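Local coordinates for adenine phosphoribosyltransferase, putative (Trypanosoma brucei brucei, PDB 5VN4), which catalyses the transfer of a 5-phosphoribosyl group from phosphoribosyl diphosphate to adenine, forming AMP and pyrophosphate in purine salvage, at the interface of chains A and B. Coordinates in Å, arbitrary orientation; residue numbers count along the deposited sequence, not the author numbering. Chains: chain A/B, Adenine phosphoribosyltransferase, putative.

Contact 1: the interface of chains A and B. Residues chain A 105-107, 140, 143; chain B 54, 57-58.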
loop_
_atom_site.group_PDB
_atom_site.type_symbol
_atom_site.label_atom_id
_atom_site.label_comp_id
_atom_site.label_asym_id
_atom_site.label_seq_id
_atom_site.Cartn_x
_atom_site.Cartn_y
_atom_site.Cartn_z
ATOM N N PRO A 105 0.410 3.593 15.172
ATOM C CA PRO A 105 1.323 3.096 14.137
ATOM C C PRO A 105 0.619 2.191 13.140
ATOM O O PRO A 105 -0.253 1.390 13.496
ATOM C CB PRO A 105 2.356 2.300 14.939
ATOM C CG PRO A 105 2.325 2.905 16.302
ATOM C CD PRO A 105 0.897 3.297 16.530
ATOM N N PHE A 106 1.028 2.314 11.881
ATOM C CA PHE A 106 0.751 1.308 10.868
ATOM C C PHE A 106 2.029 0.512 10.641
ATOM O O PHE A 106 3.061 1.076 10.263
ATOM C CB PHE A 106 0.258 1.911 9.555
ATOM C CG PHE A 106 -0.024 0.865 8.529
ATOM C CD1 PHE A 106 -1.094 0.001 8.688
ATOM C CD2 PHE A 106 0.816 0.694 7.446
ATOM C CE1 PHE A 106 -1.348 -0.993 7.758
ATOM C CE2 PHE A 106 0.567 -0.290 6.513
ATOM C CZ PHE A 106 -0.513 -1.137 6.671
ATOM N N VAL A 107 1.963 -0.791 10.898
ATOM C CA VAL A 107 3.116 -1.686 10.865
ATOM C C VAL A 107 3.028 -2.546 9.608
ATOM O O VAL A 107 1.967 -3.108 9.304
ATOM C CB VAL A 107 3.146 -2.563 12.128
ATOM C CG1 VAL A 107 4.246 -3.610 12.050
ATOM C CG2 VAL A 107 3.302 -1.697 13.372
ATOM N N ARG A 140 8.981 -6.208 11.293
ATOM C CA ARG A 140 10.136 -5.664 11.996
ATOM C C ARG A 140 10.062 -6.038 13.472
ATOM O O ARG A 140 9.027 -5.837 14.112
ATOM C CB ARG A 140 10.127 -4.139 11.858
ATOM C CG ARG A 140 11.460 -3.454 12.079
ATOM C CD ARG A 140 11.350 -1.948 11.827
ATOM N NE ARG A 140 10.438 -1.304 12.771
ATOM C CZ ARG A 140 10.763 -0.989 14.023
ATOM N NH1 ARG A 140 11.979 -1.252 14.485
ATOM N NH2 ARG A 140 9.873 -0.411 14.818
ATOM N N SER A 143 8.487 -3.517 16.478
ATOM C CA SER A 143 7.397 -2.656 16.034
ATOM C C SER A 143 6.159 -2.779 16.911
ATOM O O SER A 143 5.334 -1.860 16.927
ATOM C CB SER A 143 7.061 -2.933 14.567
ATOM O OG SER A 143 6.811 -4.312 14.348
ATOM N N GLY B 54 8.936 1.733 6.930
ATOM C CA GLY B 54 8.140 1.319 8.073
ATOM C C GLY B 54 8.292 2.224 9.282
ATOM O O GLY B 54 7.370 2.343 10.093
ATOM N N THR B 57 5.650 4.938 8.563
ATOM C CA THR B 57 4.255 4.543 8.748
ATOM C C THR B 57 3.940 4.252 10.208
ATOM O O THR B 57 2.786 4.383 10.630
ATOM C CB THR B 57 3.878 3.355 7.852
ATOM O OG1 THR B 57 4.636 2.196 8.226
ATOM C CG2 THR B 57 4.141 3.691 6.390
ATOM N N GLU B 58 4.950 3.882 10.998
ATOM C CA GLU B 58 4.733 3.642 12.420
ATOM C C GLU B 58 4.593 4.921 13.232
ATOM O O GLU B 58 4.288 4.844 14.427
ATOM C CB GLU B 58 5.851 2.771 13.003
ATOM C CG GLU B 58 5.766 1.322 12.559
ATOM C CD GLU B 58 6.957 0.495 13.003
ATOM O OE1 GLU B 58 7.359 -0.427 12.258
ATOM O OE2 GLU B 58 7.497 0.756 14.099
HETATM O O HOH W 1 5.471 0.721 16.013
#

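Contact 2: the interface of chains A and B. Residues chain A 53-54, 57-58, 93; chain B 106, 108.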
loop_
_atom_site.group_PDB
_atom_site.type_symbol
_atom_site.label_atom_id
_atom_site.label_comp_id
_atom_site.label_asym_id
_atom_site.label_seq_id
_atom_site.Cartn_x
_atom_site.Cartn_y
_atom_site.Cartn_z
ATOM N N VAL A 53 -8.637 -4.797 -6.629
ATOM C CA VAL A 53 -8.755 -3.749 -5.615
ATOM C C VAL A 53 -8.707 -2.343 -6.217
ATOM O O VAL A 53 -9.200 -1.389 -5.593
ATOM C CB VAL A 53 -7.669 -3.934 -4.535
ATOM C CG1 VAL A 53 -6.325 -3.431 -5.050
ATOM C CG2 VAL A 53 -8.063 -3.247 -3.240
ATOM N N GLY A 54 -8.140 -2.185 -7.417
ATOM C CA GLY A 54 -8.034 -0.855 -7.995
ATOM C C GLY A 54 -9.373 -0.193 -8.268
ATOM O O GLY A 54 -9.479 1.032 -8.216
ATOM N N THR A 57 -10.048 1.478 -4.880
ATOM C CA THR A 57 -9.249 2.664 -4.576
ATOM C C THR A 57 -9.581 3.817 -5.514
ATOM O O THR A 57 -9.399 4.983 -5.145
ATOM C CB THR A 57 -7.747 2.359 -4.591
ATOM O OG1 THR A 57 -7.323 1.964 -5.900
ATOM C CG2 THR A 57 -7.429 1.260 -3.605
ATOM N N GLU A 58 -10.075 3.520 -6.716
ATOM C CA GLU A 58 -10.488 4.553 -7.651
ATOM C C GLU A 58 -11.822 5.191 -7.298
ATOM O O GLU A 58 -12.213 6.157 -7.970
ATOM C CB GLU A 58 -10.524 3.999 -9.072
ATOM C CG GLU A 58 -9.147 3.788 -9.630
ATOM C CD GLU A 58 -9.148 3.113 -10.978
ATOM O OE1 GLU A 58 -10.135 3.263 -11.735
ATOM O OE2 GLU A 58 -8.142 2.441 -11.282
ATOM N N LEU A 93 -2.950 -0.425 1.106
ATOM C CA LEU A 93 -3.872 0.564 0.557
ATOM C C LEU A 93 -4.944 0.989 1.547
ATOM O O LEU A 93 -5.565 2.046 1.357
ATOM C CB LEU A 93 -4.565 -0.022 -0.672
ATOM C CG LEU A 93 -3.648 -0.324 -1.856
ATOM C CD1 LEU A 93 -4.315 -1.273 -2.843
ATOM C CD2 LEU A 93 -3.260 0.980 -2.550
ATOM N N PHE B 106 -7.646 7.020 -6.354
ATOM C CA PHE B 106 -6.264 6.571 -6.258
ATOM C C PHE B 106 -6.077 5.420 -7.238
ATOM O O PHE B 106 -6.791 4.415 -7.161
ATOM C CB PHE B 106 -5.880 6.129 -4.844
ATOM C CG PHE B 106 -4.468 5.647 -4.748
ATOM C CD1 PHE B 106 -3.411 6.547 -4.828
ATOM C CD2 PHE B 106 -4.189 4.301 -4.656
ATOM C CE1 PHE B 106 -2.097 6.113 -4.784
ATOM C CE2 PHE B 106 -2.881 3.858 -4.601
ATOM C CZ PHE B 106 -1.832 4.764 -4.669
ATOM N N LEU B 108 -3.608 2.563 -9.093
ATOM C CA LEU B 108 -2.448 1.733 -8.799
ATOM C C LEU B 108 -1.527 1.644 -10.008
ATOM O O LEU B 108 -1.972 1.318 -11.110
ATOM C CB LEU B 108 -2.893 0.316 -8.427
ATOM C CG LEU B 108 -4.064 0.161 -7.448
ATOM C CD1 LEU B 108 -4.269 -1.304 -7.136
ATOM C CD2 LEU B 108 -3.855 0.966 -6.176
HETATM O O HOH W 2 -6.071 1.395 -10.113
#

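Contact 1: the interface of chains A and B
The carboxylate of B:Glu58 meets the guanidinium of A:Arg140 at its edge rather than over a face, with the two planes 25° apart. This is part of one half of the two-fold homodimer interface, where helix 54-57 and B:Glu58 meet strand 106-109 and A:Arg140. The grip is side-on, with two nitrogens each meeting one carboxylate oxygen. A:Arg140 NE gives a hydrogen bond to B:Glu58 OE1 at 3.2 Å. A:Arg140 NH2 donates to the syn lone pair of B:Glu58 OE2 at 2.7 Å. This bidentate salt bridge illustrates how paired bonds fix the rotation of both flat groups, beyond merely matching their charges. A:Arg140 reaches the acid with CG opposite the backbone N (chi1 -159°) and a bend at chi3 (63°), which turns the guanidinium towards B:Glu58. Beside it, the A:Ser143 hydroxyl OG donates to A:Arg140 O at 2.7 Å and so ties the loop to the end of strand 138-140. A:Ser143 CB packs against the carboxylate, and a water bridges A:Ser143 O to B:Glu58 OE2. The acid's aliphatic stem passes A:Pro105 and A:Val107, whose CG2 lies 4.0 Å from B:Glu58 CG. At the other end of the patch, B:Thr57 holds the backbone of A:Phe106 by both its carbonyl and its hydroxyl: A:Phe106 N donates to B:Thr57 O at 3.0 Å, and B:Thr57 OG1 donates to A:Phe106 O at 2.8 Å.

Contact 2: the interface of chains A and B
Helix 54-57 of chain A, with the loop residues on either side of it and the short 3-10 helix 91-93, receives strand 106-109 of chain B in this part of the homodimer interface. Side chains from two alternate positions of that strand, B:Phe106 and B:Leu108, lie against chain A. B:Leu108 sends its two methyl branches to different neighbours. B:Leu108 CD1 rests on A:Val53 CG1 at 3.6 Å. It also lies 3.9 Å from the bare CA of A:Gly54. The other branch, B:Leu108 CD2, is 3.7 Å from A:Leu93 CD2. With CG pointing away from its own carbonyl carbon (chi1 -45°), the leucine straddles the start of the helix and the 3-10 turn. A:Leu93 CD2 also lies 3.6 Å from B:Phe106 CE2, the two side chains crossing at about a right angle. This one A:Leu93 methyl thus touches both B:Phe106 and B:Leu108.

Polar bonds pin the strand beside this apolar cluster. The A:Thr57 hydroxyl OG1 stands between its backbone nitrogen and carbonyl carbon (chi1 64°), which directs its hydrogen bond to B:Phe106 O, approached at a tilt of 31° from the carbonyl plane; the B:Phe106 amide bonds back to the threonine carbonyl. Past the end of the helix, A:Glu58 extends towards the amide of B:Leu108, two residues along the strand, without touching it. A water bridges the two, 2.6 Å from A:Glu58 OE2 and 2.9 Å from B:Leu108 N.

Contact 1 and contact 2 belong to the same two-fold dimer interface, their C-alpha centres about 21 Å apart, and they overlap in kind: each pairs helix 54-57 of one subunit with strand 106-109 of the other, the chains exchanged. A:Phe106/B:Phe106, B:Thr57/A:Thr57 and B:Glu58/A:Glu58 recur. Contact 1 adds the charged anchor and contact 2 the apolar one, and by the two-fold symmetry each half of the interface should carry both. A:Arg49 and A:Ala51, which bind adenine, and A:Arg90, which lines the ligand pockets, lie close in sequence to these interface elements, so dimerisation may help to steady the active site.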